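Local coordinates for argonaute protein (Marinitoga piezophila, PDB 5I4A) that uses short guide RNAs with a 5'-hydroxyl end to bind complementary target DNA or RNA and cleaves the target, at residues 12-17 with 56-61; 18-23 with 73-78; 475-480 with 631-636. One frame throughout, in Å; residues are numbered along the deposited sequence.

Contacts 1 and 2 are neighbours in the N-terminal domain, their centres 13 Å apart. Both draw on strand 16-22, which lies between strands 51-56 and 74-79 in a four-stranded antiparallel sheet: contact 1 lies where that strand begins, against the turn leaving strand 51-56, and contact 2 pairs it with the edge strand 74-79. Along the chain their segments alternate, so the two contacts cross along the sequence, and I17 N lies 2.7 Å from I78 O, a probable hydrogen bond joining them. Contact 3 follows much later, in the PIWI domain, its centre about 46 Å from that of contact 1 and about 48 Å from that of contact 2. The protein's two lobes are thus each represented, the PAZ lobe twice.

Contact 1: 12-17 with 56-61; sequences DIPKKI and PDIDFQ
K16 leaves its backbone in the crowded position, CG between the backbone N and the carbonyl carbon (chi1 60°), and its chain runs alongside D57. K16 CB packs on I78 O of the neighbouring strand, and CG on D57 CB at 3.5 Å; CD then meets the carboxylate, 3.1 Å from D57 OD2. A bend at chi3 (76°) follows, CE stays beside the same oxygen, and K16 NZ ends 4.1 Å from D57 OD2, beyond salt-bridge range. An alanine here would remove everything past CB, and the D57 carboxylate, without that aliphatic neighbour and nearby positive charge, would probably be less firmly placed. P14 crosses D57 at about a right angle, its CG 3.6 Å from D57 O. I13 CD1 packs on P56 CB at 4.2 Å.

Here strand 16-22 begins beside the end of strand 51-56, I17 and P56 forming an antiparallel non-hydrogen-bonded pair before D57 turns the chain through an inverse gamma turn. No direct hydrogen bond crosses; one water instead accepts from D57 N at 2.7 Å and donates to P14 O and K16 O. The chemistry implies a join of water-bridged backbone and aliphatic contact, with charge attraction between K16 and D57 probably only a longer-range addition.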
loop_
_atom_site.group_PDB
_atom_site.type_symbol
_atom_site.label_atom_id
_atom_site.label_comp_id
_atom_site.label_asym_id
_atom_site.label_seq_id
_atom_site.Cartn_x
_atom_site.Cartn_y
_atom_site.Cartn_z
ATOM N N ASP A 12 -30.113 -3.057 5.067
ATOM C CA ASP A 12 -31.360 -3.509 5.684
ATOM C C ASP A 12 -32.026 -4.522 4.756
ATOM O O ASP A 12 -32.932 -4.186 3.991
ATOM C CB ASP A 12 -32.283 -2.324 5.984
ATOM C CG ASP A 12 -33.579 -2.749 6.650
ATOM O OD1 ASP A 12 -33.562 -3.009 7.871
ATOM O OD2 ASP A 12 -34.614 -2.825 5.955
ATOM N N ILE A 13 -31.563 -5.767 4.825
ATOM C CA ILE A 13 -32.159 -6.881 4.087
ATOM C C ILE A 13 -32.152 -8.108 4.984
ATOM O O ILE A 13 -31.411 -8.164 5.973
ATOM C CB ILE A 13 -31.402 -7.183 2.776
ATOM C CG1 ILE A 13 -29.994 -7.697 3.077
ATOM C CG2 ILE A 13 -31.359 -5.967 1.860
ATOM C CD1 ILE A 13 -29.286 -8.261 1.865
ATOM N N PRO A 14 -32.984 -9.104 4.673
ATOM C CA PRO A 14 -32.921 -10.365 5.423
ATOM C C PRO A 14 -31.525 -10.967 5.381
ATOM O O PRO A 14 -30.882 -11.016 4.330
ATOM C CB PRO A 14 -33.942 -11.253 4.705
ATOM C CG PRO A 14 -34.928 -10.291 4.133
ATOM C CD PRO A 14 -34.139 -9.066 3.755
ATOM N N LYS A 15 -31.057 -11.429 6.540
ATOM C CA LYS A 15 -29.731 -12.040 6.653
ATOM C C LYS A 15 -29.785 -13.505 6.214
ATOM O O LYS A 15 -29.509 -14.431 6.977
ATOM C CB LYS A 15 -29.190 -11.919 8.073
ATOM C CG LYS A 15 -28.910 -10.499 8.553
ATOM C CD LYS A 15 -28.616 -9.542 7.407
ATOM C CE LYS A 15 -28.422 -8.124 7.924
ATOM N NZ LYS A 15 -28.593 -7.098 6.856
ATOM N N LYS A 16 -30.146 -13.699 4.949
ATOM C CA LYS A 16 -30.286 -15.039 4.402
ATOM C C LYS A 16 -30.095 -14.986 2.894
ATOM O O LYS A 16 -30.345 -13.960 2.256
ATOM C CB LYS A 16 -31.650 -15.642 4.751
ATOM C CG LYS A 16 -32.824 -14.837 4.228
ATOM C CD LYS A 16 -34.154 -15.489 4.564
ATOM C CE LYS A 16 -34.524 -15.273 6.019
ATOM N NZ LYS A 16 -35.841 -15.889 6.342
ATOM N N ILE A 17 -29.651 -16.109 2.337
ATOM C CA ILE A 17 -29.423 -16.259 0.906
ATOM C C ILE A 17 -30.360 -17.336 0.382
ATOM O O ILE A 17 -30.524 -18.387 1.011
ATOM C CB ILE A 17 -27.952 -16.618 0.603
ATOM C CG1 ILE A 17 -27.023 -15.502 1.083
ATOM C CG2 ILE A 17 -27.747 -16.895 -0.881
ATOM C CD1 ILE A 17 -27.415 -14.126 0.590
ATOM N N PRO A 56 -29.927 -12.575 -2.778
ATOM C CA PRO A 56 -30.493 -12.126 -1.504
ATOM C C PRO A 56 -31.981 -12.428 -1.458
ATOM O O PRO A 56 -32.643 -12.583 -2.487
ATOM C CB PRO A 56 -30.235 -10.613 -1.499
ATOM C CG PRO A 56 -29.231 -10.368 -2.588
ATOM C CD PRO A 56 -29.451 -11.448 -3.598
ATOM N N ASP A 57 -32.510 -12.514 -0.238
ATOM C CA ASP A 57 -33.929 -12.809 -0.040
ATOM C C ASP A 57 -34.769 -11.549 -0.261
ATOM O O ASP A 57 -35.440 -11.033 0.633
ATOM C CB ASP A 57 -34.163 -13.396 1.344
ATOM C CG ASP A 57 -35.582 -13.894 1.530
ATOM O OD1 ASP A 57 -36.236 -14.208 0.512
ATOM O OD2 ASP A 57 -36.043 -13.972 2.688
ATOM N N ILE A 58 -34.713 -11.053 -1.495
ATOM C CA ILE A 58 -35.453 -9.872 -1.913
ATOM C C ILE A 58 -36.108 -10.171 -3.253
ATOM O O ILE A 58 -35.851 -11.200 -3.879
ATOM C CB ILE A 58 -34.553 -8.619 -2.004
ATOM C CG1 ILE A 58 -33.223 -8.946 -2.690
ATOM C CG2 ILE A 58 -34.309 -8.041 -0.617
ATOM C CD1 ILE A 58 -33.234 -8.800 -4.202
ATOM N N ASP A 59 -36.971 -9.256 -3.687
ATOM C CA ASP A 59 -37.606 -9.408 -4.987
ATOM C C ASP A 59 -36.553 -9.322 -6.081
ATOM O O ASP A 59 -35.823 -8.330 -6.183
ATOM C CB ASP A 59 -38.681 -8.346 -5.191
ATOM C CG ASP A 59 -39.700 -8.751 -6.238
ATOM O OD1 ASP A 59 -40.336 -9.814 -6.069
ATOM O OD2 ASP A 59 -39.855 -8.016 -7.236
ATOM N N PHE A 60 -36.471 -10.372 -6.893
ATOM C CA PHE A 60 -35.419 -10.522 -7.896
ATOM C C PHE A 60 -36.082 -11.103 -9.141
ATOM O O PHE A 60 -36.350 -12.307 -9.203
ATOM C CB PHE A 60 -34.301 -11.420 -7.376
ATOM C CG PHE A 60 -33.056 -11.410 -8.222
ATOM C CD1 PHE A 60 -33.070 -11.912 -9.513
ATOM C CD2 PHE A 60 -31.862 -10.927 -7.713
ATOM C CE1 PHE A 60 -31.926 -11.911 -10.287
ATOM C CE2 PHE A 60 -30.714 -10.928 -8.483
ATOM C CZ PHE A 60 -30.749 -11.422 -9.773
ATOM N N GLN A 61 -36.341 -10.250 -10.128
ATOM C CA GLN A 61 -37.016 -10.659 -11.355
ATOM C C GLN A 61 -35.964 -11.108 -12.365
ATOM O O GLN A 61 -35.178 -10.293 -12.861
ATOM C CB GLN A 61 -37.866 -9.518 -11.903
ATOM C CG GLN A 61 -38.931 -9.015 -10.934
ATOM C CD GLN A 61 -40.124 -9.948 -10.826
ATOM O OE1 GLN A 61 -40.093 -10.938 -10.095
ATOM N NE2 GLN A 61 -41.188 -9.631 -11.556
HETATM O O HOH W 1 -31.000 -11.612 1.836
#

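Contact 2: 18-23 with 73-78; sequences KRLYFY and EKEEII
K18 opens the pairing: its CA-H points at E76 O, and its chain, bent at chi2 and chi3, brings K18 NZ to 4.2 Å from E75 OE1, beyond a salt bridge; E75 OE2 is salt-bridged to K71. At R19 the backbones bond in both directions, R19 N to E76 O at 2.8 Å and E76 N to R19 O at 3.1 Å. The R19 side chain starts anti to the backbone N (chi1 -179°) and bends at chi3, so that NE donates to E76 OE1 at 2.6 Å with the oxygen near the guanidinium plane; the two flat groups stand 83° apart. NH2 adds a weak bond to that oxygen, and NH1 is salt-bridged to E54. This is an antiparallel sheet of the N-terminal domain, strand 74-79 forming its edge. L20 CD2 lies alongside the E75 chain, 3.5 Å from E75 CD. Y21 receives K74 over one ring face, a CH-pi contact with K74 CD 3.6 Å from the centroid, and its OH donates a very short 2.5 Å bond to E76 OE1 from above the carboxylate plane. Two strong donors on one oxygen would probably keep E76 ionised. One water bridges Y21 N and K74 O.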
loop_
_atom_site.group_PDB
_atom_site.type_symbol
_atom_site.label_atom_id
_atom_site.label_comp_id
_atom_site.label_asym_id
_atom_site.label_seq_id
_atom_site.Cartn_x
_atom_site.Cartn_y
_atom_site.Cartn_z
ATOM N N LYS A 18 -30.983 -17.066 -0.761
ATOM C CA LYS A 18 -31.856 -18.021 -1.430
ATOM C C LYS A 18 -31.155 -18.557 -2.669
ATOM O O LYS A 18 -30.573 -17.787 -3.440
ATOM C CB LYS A 18 -33.194 -17.381 -1.810
ATOM C CG LYS A 18 -34.156 -18.345 -2.493
ATOM C CD LYS A 18 -35.603 -18.089 -2.098
ATOM C CE LYS A 18 -36.328 -17.222 -3.115
ATOM N NZ LYS A 18 -37.766 -17.057 -2.759
ATOM N N ARG A 19 -31.207 -19.875 -2.857
ATOM C CA ARG A 19 -30.619 -20.524 -4.022
ATOM C C ARG A 19 -31.726 -21.171 -4.841
ATOM O O ARG A 19 -32.401 -22.091 -4.363
ATOM C CB ARG A 19 -29.567 -21.556 -3.610
ATOM C CG ARG A 19 -28.910 -22.255 -4.792
ATOM C CD ARG A 19 -27.532 -22.810 -4.456
ATOM N NE ARG A 19 -27.520 -23.628 -3.249
ATOM C CZ ARG A 19 -26.689 -23.441 -2.228
ATOM N NH1 ARG A 19 -25.791 -22.468 -2.270
ATOM N NH2 ARG A 19 -26.750 -24.236 -1.169
ATOM N N LEU A 20 -31.908 -20.690 -6.066
ATOM C CA LEU A 20 -32.920 -21.190 -6.985
ATOM C C LEU A 20 -32.263 -22.048 -8.058
ATOM O O LEU A 20 -31.107 -21.829 -8.422
ATOM C CB LEU A 20 -33.684 -20.037 -7.641
ATOM C CG LEU A 20 -34.247 -18.970 -6.700
ATOM C CD1 LEU A 20 -34.928 -17.872 -7.494
ATOM C CD2 LEU A 20 -35.211 -19.594 -5.714
ATOM N N TYR A 21 -33.015 -23.019 -8.571
ATOM C CA TYR A 21 -32.501 -23.977 -9.537
ATOM C C TYR A 21 -33.316 -23.936 -10.822
ATOM O O TYR A 21 -34.519 -23.657 -10.809
ATOM C CB TYR A 21 -32.513 -25.399 -8.967
ATOM C CG TYR A 21 -31.498 -25.626 -7.870
ATOM C CD1 TYR A 21 -31.786 -25.300 -6.552
ATOM C CD2 TYR A 21 -30.252 -26.169 -8.155
ATOM C CE1 TYR A 21 -30.861 -25.507 -5.548
ATOM C CE2 TYR A 21 -29.321 -26.381 -7.157
ATOM C CZ TYR A 21 -29.632 -26.049 -5.855
ATOM O OH TYR A 21 -28.710 -26.258 -4.857
ATOM N N PHE A 22 -32.642 -24.225 -11.934
ATOM C CA PHE A 22 -33.258 -24.253 -13.251
ATOM C C PHE A 22 -32.683 -25.421 -14.036
ATOM O O PHE A 22 -31.530 -25.813 -13.834
ATOM C CB PHE A 22 -33.022 -22.939 -14.014
ATOM C CG PHE A 22 -33.496 -21.719 -13.276
ATOM C CD1 PHE A 22 -32.677 -21.088 -12.355
ATOM C CD2 PHE A 22 -34.764 -21.206 -13.501
ATOM C CE1 PHE A 22 -33.112 -19.970 -11.670
ATOM C CE2 PHE A 22 -35.205 -20.085 -12.821
ATOM C CZ PHE A 22 -34.378 -19.468 -11.906
ATOM N N TYR A 23 -33.492 -25.979 -14.935
ATOM C CA TYR A 23 -33.041 -27.075 -15.782
ATOM C C TYR A 23 -33.502 -26.851 -17.215
ATOM O O TYR A 23 -34.672 -26.537 -17.453
ATOM C CB TYR A 23 -33.549 -28.431 -15.280
ATOM C CG TYR A 23 -33.133 -29.559 -16.192
ATOM C CD1 TYR A 23 -31.837 -30.050 -16.166
ATOM C CD2 TYR A 23 -34.027 -30.112 -17.098
ATOM C CE1 TYR A 23 -31.441 -31.069 -17.007
ATOM C CE2 TYR A 23 -33.642 -31.132 -17.944
ATOM C CZ TYR A 23 -32.348 -31.607 -17.895
ATOM O OH TYR A 23 -31.960 -32.621 -18.735
ATOM N N GLU A 73 -38.249 -27.307 -8.843
ATOM C CA GLU A 73 -38.839 -27.269 -7.507
ATOM C C GLU A 73 -37.821 -26.925 -6.424
ATOM O O GLU A 73 -38.160 -26.248 -5.445
ATOM C CB GLU A 73 -39.492 -28.621 -7.205
ATOM C CG GLU A 73 -39.849 -28.859 -5.744
ATOM C CD GLU A 73 -39.353 -30.202 -5.236
ATOM O OE1 GLU A 73 -38.407 -30.222 -4.419
ATOM O OE2 GLU A 73 -39.900 -31.240 -5.661
ATOM N N LYS A 74 -36.577 -27.368 -6.586
ATOM C CA LYS A 74 -35.589 -27.269 -5.518
ATOM C C LYS A 74 -35.294 -25.815 -5.162
ATOM O O LYS A 74 -35.043 -24.981 -6.037
ATOM C CB LYS A 74 -34.304 -27.981 -5.940
ATOM C CG LYS A 74 -33.306 -28.210 -4.819
ATOM C CD LYS A 74 -32.021 -28.819 -5.360
ATOM C CE LYS A 74 -31.191 -29.456 -4.257
ATOM N NZ LYS A 74 -29.963 -30.102 -4.802
ATOM N N GLU A 75 -35.335 -25.518 -3.865
ATOM C CA GLU A 75 -34.959 -24.215 -3.338
ATOM C C GLU A 75 -34.257 -24.405 -2.005
ATOM O O GLU A 75 -34.559 -25.337 -1.255
ATOM C CB GLU A 75 -36.168 -23.290 -3.152
ATOM C CG GLU A 75 -36.662 -22.640 -4.428
ATOM C CD GLU A 75 -37.707 -21.577 -4.164
ATOM O OE1 GLU A 75 -37.920 -21.236 -2.982
ATOM O OE2 GLU A 75 -38.315 -21.084 -5.138
ATOM N N GLU A 76 -33.318 -23.510 -1.714
ATOM C CA GLU A 76 -32.531 -23.592 -0.495
ATOM C C GLU A 76 -32.374 -22.202 0.103
ATOM O O GLU A 76 -32.254 -21.206 -0.616
ATOM C CB GLU A 76 -31.160 -24.224 -0.762
ATOM C CG GLU A 76 -31.243 -25.681 -1.192
ATOM C CD GLU A 76 -30.016 -26.142 -1.945
ATOM O OE1 GLU A 76 -29.414 -25.317 -2.664
ATOM O OE2 GLU A 76 -29.652 -27.330 -1.819
ATOM N N ILE A 77 -32.380 -22.149 1.431
ATOM C CA ILE A 77 -32.235 -20.909 2.181
ATOM C C ILE A 77 -31.061 -21.079 3.132
ATOM O O ILE A 77 -31.075 -21.974 3.986
ATOM C CB ILE A 77 -33.521 -20.550 2.941
ATOM C CG1 ILE A 77 -34.590 -20.070 1.955
ATOM C CG2 ILE A 77 -33.237 -19.495 4.000
ATOM C CD1 ILE A 77 -35.985 -20.558 2.269
ATOM N N ILE A 78 -30.045 -20.237 2.974
ATOM C CA ILE A 78 -28.843 -20.282 3.797
ATOM C C ILE A 78 -28.801 -19.007 4.623
ATOM O O ILE A 78 -28.726 -17.903 4.069
ATOM C CB ILE A 78 -27.573 -20.425 2.946
ATOM C CG1 ILE A 78 -27.798 -21.419 1.803
ATOM C CG2 ILE A 78 -26.395 -20.857 3.808
ATOM C CD1 ILE A 78 -28.094 -22.833 2.262
HETATM O O HOH W 2 -35.837 -23.309 -8.075
#

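Contact 3: 475-480 with 631-636; sequences IGKHKN and LTDYEW. With nucleotides of chain B.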
loop_
_atom_site.group_PDB
_atom_site.type_symbol
_atom_site.label_atom_id
_atom_site.label_comp_id
_atom_site.label_asym_id
_atom_site.label_seq_id
_atom_site.Cartn_x
_atom_site.Cartn_y
_atom_site.Cartn_z
ATOM N N ILE A 475 14.758 -9.472 9.673
ATOM C CA ILE A 475 13.980 -9.479 8.440
ATOM C C ILE A 475 14.172 -10.835 7.777
ATOM O O ILE A 475 15.308 -11.291 7.607
ATOM C CB ILE A 475 14.401 -8.349 7.480
ATOM C CG1 ILE A 475 14.233 -6.982 8.143
ATOM C CG2 ILE A 475 13.591 -8.413 6.191
ATOM C CD1 ILE A 475 14.689 -5.828 7.274
ATOM N N GLY A 476 13.075 -11.473 7.411
ATOM C CA GLY A 476 13.130 -12.732 6.684
ATOM C C GLY A 476 12.305 -12.649 5.420
ATOM O O GLY A 476 11.229 -12.055 5.408
ATOM N N LYS A 477 12.826 -13.251 4.350
ATOM C CA LYS A 477 12.185 -13.203 3.044
ATOM C C LYS A 477 12.366 -14.536 2.339
ATOM O O LYS A 477 13.444 -15.134 2.393
ATOM C CB LYS A 477 12.759 -12.070 2.179
ATOM C CG LYS A 477 12.111 -11.945 0.807
ATOM C CD LYS A 477 12.718 -10.810 -0.006
ATOM C CE LYS A 477 11.977 -10.620 -1.322
ATOM N NZ LYS A 477 12.518 -9.479 -2.118
ATOM N N HIS A 478 11.302 -14.997 1.680
ATOM C CA HIS A 478 11.321 -16.230 0.904
ATOM C C HIS A 478 10.592 -15.995 -0.406
ATOM O O HIS A 478 9.490 -15.439 -0.414
ATOM C CB HIS A 478 10.672 -17.379 1.672
ATOM C CG HIS A 478 11.400 -17.745 2.923
ATOM N ND1 HIS A 478 12.445 -18.643 2.936
ATOM C CD2 HIS A 478 11.249 -17.323 4.201
ATOM C CE1 HIS A 478 12.902 -18.764 4.170
ATOM N NE2 HIS A 478 12.193 -17.974 4.955
ATOM N N LYS A 479 11.199 -16.424 -1.504
ATOM C CA LYS A 479 10.676 -16.172 -2.836
ATOM C C LYS A 479 10.214 -17.473 -3.484
ATOM O O LYS A 479 10.880 -18.509 -3.379
ATOM C CB LYS A 479 11.724 -15.487 -3.714
ATOM C CG LYS A 479 12.251 -14.166 -3.162
ATOM C CD LYS A 479 12.824 -13.300 -4.280
ATOM C CE LYS A 479 11.746 -12.910 -5.288
ATOM N NZ LYS A 479 12.339 -12.471 -6.586
ATOM N N ASN A 480 9.057 -17.404 -4.136
ATOM C CA ASN A 480 8.508 -18.486 -4.956
ATOM C C ASN A 480 8.449 -19.810 -4.188
ATOM O O ASN A 480 9.102 -20.793 -4.529
ATOM C CB ASN A 480 9.312 -18.643 -6.250
ATOM C CG ASN A 480 9.423 -17.352 -7.035
ATOM O OD1 ASN A 480 8.467 -16.924 -7.679
ATOM N ND2 ASN A 480 10.599 -16.739 -7.003
ATOM N N LEU A 631 8.969 -6.237 -1.938
ATOM C CA LEU A 631 8.695 -5.619 -3.228
ATOM C C LEU A 631 9.850 -5.781 -4.218
ATOM O O LEU A 631 9.607 -5.849 -5.429
ATOM C CB LEU A 631 8.361 -4.138 -3.018
ATOM C CG LEU A 631 7.382 -3.471 -3.986
ATOM C CD1 LEU A 631 6.638 -2.347 -3.288
ATOM C CD2 LEU A 631 8.113 -2.939 -5.206
ATOM N N THR A 632 11.095 -5.848 -3.742
ATOM C CA THR A 632 12.258 -5.894 -4.621
ATOM C C THR A 632 13.288 -6.876 -4.077
ATOM O O THR A 632 13.245 -7.279 -2.912
ATOM C CB THR A 632 12.914 -4.512 -4.786
ATOM O OG1 THR A 632 13.310 -4.016 -3.501
ATOM C CG2 THR A 632 11.954 -3.518 -5.434
ATOM N N ASP A 633 14.234 -7.239 -4.946
ATOM C CA ASP A 633 15.310 -8.152 -4.575
ATOM C C ASP A 633 16.437 -7.437 -3.837
ATOM O O ASP A 633 17.018 -7.993 -2.897
ATOM C CB ASP A 633 15.852 -8.835 -5.827
ATOM C CG ASP A 633 14.878 -9.830 -6.416
ATOM O OD1 ASP A 633 14.307 -10.643 -5.654
ATOM O OD2 ASP A 633 14.685 -9.794 -7.647
ATOM N N TYR A 634 16.767 -6.215 -4.257
ATOM C CA TYR A 634 17.864 -5.460 -3.653
ATOM C C TYR A 634 17.545 -4.000 -3.384
ATOM O O TYR A 634 18.172 -3.413 -2.494
ATOM C CB TYR A 634 19.112 -5.521 -4.541
ATOM C CG TYR A 634 19.681 -6.904 -4.732
ATOM C CD1 TYR A 634 20.629 -7.410 -3.853
ATOM C CD2 TYR A 634 19.282 -7.700 -5.799
ATOM C CE1 TYR A 634 21.159 -8.671 -4.026
ATOM C CE2 TYR A 634 19.804 -8.964 -5.979
ATOM C CZ TYR A 634 20.745 -9.443 -5.092
ATOM O OH TYR A 634 21.268 -10.702 -5.271
ATOM N N GLU A 635 16.603 -3.391 -4.108
ATOM C CA GLU A 635 16.368 -1.958 -3.997
ATOM C C GLU A 635 16.000 -1.546 -2.578
ATOM O O GLU A 635 16.344 -0.439 -2.146
ATOM C CB GLU A 635 15.272 -1.542 -4.976
ATOM C CG GLU A 635 14.943 -0.062 -4.976
ATOM C CD GLU A 635 13.732 0.252 -5.831
ATOM O OE1 GLU A 635 12.954 1.156 -5.459
ATOM O OE2 GLU A 635 13.558 -0.412 -6.874
ATOM N N TRP A 636 15.322 -2.422 -1.832
ATOM C CA TRP A 636 14.886 -2.071 -0.484
ATOM C C TRP A 636 16.055 -1.779 0.445
ATOM O O TRP A 636 15.864 -1.111 1.468
ATOM C CB TRP A 636 14.020 -3.188 0.103
ATOM C CG TRP A 636 14.738 -4.496 0.299
ATOM C CD1 TRP A 636 14.710 -5.580 -0.532
ATOM C CD2 TRP A 636 15.579 -4.862 1.404
ATOM N NE1 TRP A 636 15.483 -6.594 -0.016
ATOM C CE2 TRP A 636 16.024 -6.179 1.172
ATOM C CE3 TRP A 636 15.996 -4.204 2.566
ATOM C CZ2 TRP A 636 16.869 -6.848 2.056
ATOM C CZ3 TRP A 636 16.834 -4.870 3.443
ATOM C CH2 TRP A 636 17.260 -6.178 3.183
ATOM O "O5'" U B 1 16.667 6.345 -2.947
ATOM C "C5'" U B 1 18.047 6.697 -2.958
ATOM C "C4'" U B 1 18.417 7.486 -4.191
ATOM O "O4'" U B 1 18.374 6.611 -5.349
ATOM C "C3'" U B 1 17.511 8.674 -4.509
ATOM O "O3'" U B 1 18.288 9.763 -5.006
ATOM C "C2'" U B 1 16.602 8.139 -5.612
ATOM O "O2'" U B 1 16.116 9.129 -6.496
ATOM C "C1'" U B 1 17.513 7.149 -6.334
ATOM N N1 U B 1 16.775 6.031 -6.936
ATOM C C2 U B 1 16.900 5.772 -8.288
ATOM O O2 U B 1 17.611 6.430 -9.030
ATOM N N3 U B 1 16.159 4.705 -8.740
ATOM C C4 U B 1 15.322 3.896 -7.988
ATOM O O4 U B 1 14.717 2.971 -8.527
ATOM C C5 U B 1 15.249 4.235 -6.602
ATOM C C6 U B 1 15.959 5.266 -6.140
HETATM O O HOH W 3 11.603 -9.405 -4.721
HETATM O O HOH W 4 15.434 -9.455 -1.273
#
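This is a polar surface contact of the PIWI domain, in which two lysines of edge strand 472-482 reach to the loop that follows helix 621-631. K479, its CG anti to the carbonyl carbon and its chain bent at chi3 (63°), crosses D633 at about a right angle. K479 NZ donates to D633 OD1 at 2.8 Å, on the syn lone pair, forming a salt bridge. K477 is fully extended from CB to NZ. That K477 NZ lies only 2.4 Å from T632 O, at an angle too poor for a hydrogen bond; it is hydrogen-bonded to V629 O of the helix. The strand belongs to the mixed sheet of the RNase H fold, and the K477 side chain is about 9 Å from the side chain of D449, an inferred catalytic residue. Two waters extend the grip of K477: one accepts from K477 NZ at 2.8 Å and donates to D633 OD1; the other, in the indole plane at its edge, accepts from K477 NZ, and from W636 NE1 at 3.1 Å, while donating to D633 O. At the apolar end, I475 CD1 rests 4.5 Å from W636 CZ3, and I475 also packs on I625 and V629 of the helix.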